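Local coordinates for NanU sialic acid binding protein (PDB 4L7T) that binds sialic acid with high affinity as a SusD-like protein, probably at the outer membrane of Bacteroides fragilis, at residues I385-D390 with M465-R470. Numbering follows the deposited sequence.
Sequences IYRYAD and MFEGKR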
# COMPACT_ATOMS: atom_id res chain seq x y z
N ILE A 385 5.58 -1.71 -0.90
CA ILE A 385 4.43 -2.58 -0.66
C ILE A 385 4.54 -3.25 0.70
O ILE A 385 3.58 -3.24 1.49
CB ILE A 385 4.34 -3.70 -1.80
CG1 ILE A 385 4.19 -3.00 -3.17
CG2 ILE A 385 3.27 -4.69 -1.53
CD1 ILE A 385 2.85 -2.12 -3.38
N TYR A 386 5.73 -3.83 0.99
CA TYR A 386 5.95 -4.51 2.28
C TYR A 386 7.27 -4.07 2.84
O TYR A 386 8.33 -4.10 2.14
CB TYR A 386 6.04 -6.01 2.12
CG TYR A 386 4.74 -6.67 1.72
CD1 TYR A 386 3.54 -6.34 2.32
CD2 TYR A 386 4.74 -7.71 0.76
CE1 TYR A 386 2.37 -6.99 2.00
CE2 TYR A 386 3.55 -8.36 0.44
CZ TYR A 386 2.38 -8.00 1.07
OH TYR A 386 1.23 -8.72 0.70
N ARG A 387 7.21 -3.57 4.09
CA ARG A 387 8.49 -3.33 4.79
C ARG A 387 8.49 -3.86 6.17
O ARG A 387 7.48 -4.36 6.61
CB ARG A 387 8.86 -1.90 4.77
CG ARG A 387 7.91 -1.02 5.31
CD ARG A 387 8.34 0.43 4.91
NE ARG A 387 7.35 1.47 5.40
CZ ARG A 387 7.32 1.98 6.64
NH1 ARG A 387 8.18 1.54 7.61
NH2 ARG A 387 6.35 2.85 6.96
N TYR A 388 9.68 -3.97 6.75
CA TYR A 388 9.81 -4.71 7.99
C TYR A 388 8.91 -4.16 9.11
O TYR A 388 8.42 -5.01 9.91
CB TYR A 388 11.27 -4.77 8.45
CG TYR A 388 11.54 -5.76 9.59
CD1 TYR A 388 10.96 -7.06 9.55
CD2 TYR A 388 12.34 -5.37 10.65
CE1 TYR A 388 11.22 -8.01 10.60
CE2 TYR A 388 12.58 -6.29 11.73
CZ TYR A 388 12.01 -7.59 11.65
OH TYR A 388 12.33 -8.47 12.69
N ALA A 389 8.70 -2.82 9.21
CA ALA A 389 7.75 -2.39 10.25
C ALA A 389 6.35 -3.02 10.07
O ALA A 389 5.66 -3.27 11.06
CB ALA A 389 7.71 -0.84 10.29
N ASP A 390 5.93 -3.30 8.83
CA ASP A 390 4.60 -3.93 8.57
C ASP A 390 4.63 -5.38 9.08
O ASP A 390 3.68 -5.85 9.75
CB ASP A 390 4.41 -3.82 7.07
CG ASP A 390 3.00 -4.11 6.57
OD1 ASP A 390 2.08 -4.42 7.37
OD2 ASP A 390 2.80 -4.06 5.30
N MET A 465 1.03 6.15 6.79
CA MET A 465 0.23 7.16 6.01
C MET A 465 0.82 7.24 4.64
O MET A 465 2.06 7.25 4.44
CB MET A 465 0.38 8.58 6.63
CG MET A 465 -0.08 8.78 8.00
SD MET A 465 -0.17 10.60 8.45
CE MET A 465 -1.10 11.14 7.20
N PHE A 466 -0.04 7.37 3.64
CA PHE A 466 0.40 7.39 2.21
C PHE A 466 1.00 6.08 1.68
O PHE A 466 1.64 6.06 0.62
CB PHE A 466 1.31 8.61 1.90
CG PHE A 466 0.90 9.84 2.62
CD1 PHE A 466 -0.32 10.50 2.27
CD2 PHE A 466 1.65 10.32 3.70
CE1 PHE A 466 -0.72 11.58 2.96
CE2 PHE A 466 1.25 11.38 4.39
CZ PHE A 466 0.05 12.06 4.01
N GLU A 467 0.80 4.97 2.41
CA GLU A 467 1.25 3.68 1.99
C GLU A 467 0.17 2.67 1.68
O GLU A 467 0.46 1.49 1.54
CB GLU A 467 2.32 3.13 2.98
CG GLU A 467 3.64 3.91 2.96
CD GLU A 467 4.61 3.34 4.00
OE1 GLU A 467 5.15 2.23 3.69
OE2 GLU A 467 4.79 4.02 5.06
N GLY A 468 -1.11 3.12 1.54
CA GLY A 468 -2.19 2.21 1.08
C GLY A 468 -2.59 1.12 2.02
O GLY A 468 -2.97 0.06 1.58
N LYS A 469 -2.61 1.47 3.29
CA LYS A 469 -2.95 0.49 4.34
C LYS A 469 -4.27 0.79 5.11
O LYS A 469 -4.94 -0.18 5.49
CB LYS A 469 -1.86 0.42 5.44
CG LYS A 469 -0.44 0.07 4.90
CD LYS A 469 -0.50 -1.15 4.07
CE LYS A 469 0.93 -1.50 3.54
NZ LYS A 469 1.02 -2.64 2.46
N ARG A 470 -4.59 2.05 5.38
CA ARG A 470 -5.59 2.42 6.45
C ARG A 470 -6.96 1.74 6.16
O ARG A 470 -7.61 1.26 7.10
CB ARG A 470 -5.69 3.94 6.53
CG ARG A 470 -6.73 4.44 7.60
CD ARG A 470 -6.50 3.95 9.00
NE ARG A 470 -7.36 4.77 9.87
CZ ARG A 470 -7.29 4.70 11.22
NH1 ARG A 470 -6.46 3.83 11.82
NH2 ARG A 470 -8.06 5.55 11.92
O HOH W 1 0.35 -4.59 4.55
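A buried salt-bridge and hydrogen-bond contact joins Glu-467 and Lys-469 of a loop to Arg-387, Asp-390 and the carbonyl of Ile-385, where strand 383-387 passes into helix 388-401. Arg-387, at the N-cap position of that helix, runs extended from CG to NE and presents the side of its guanidinium. NE donates to Glu-467 OE1 at 2.9 Å and NH2 to Glu-467 OE2 at 2.7 Å, the first bond nearly straight at 169°. Both oxygens use their syn lone pairs, and the two planes lie 20° apart; this bidentate salt bridge therefore fixes the carboxylate's rotation, and Lys-365 is a second partner of OE2. Arginine suits the place because NH1 remains for Glu-266 and Glu-463; glutamate, because its chain, extended beyond CG, spans the gap.

Lys-469 bends at chi2 (-52°) and then runs straight, and NZ donates a hydrogen bond to Ile-385 O at 2.8 Å, in the carbonyl plane. Its flexible ammonium group also donates to a water that in turn donates to Asp-390 OD2, which NZ meets directly only in a long salt bridge of 3.6 Å. Aspartate's two oxygens divide the work, OD1 pairing with Arg-460.

Within the helical SusD fold, the contact ties the loop between helices 452-463 and 470-477 to strand 383-387, itself paired antiparallel with strand 267-271, and to the first turn of helix 388-401.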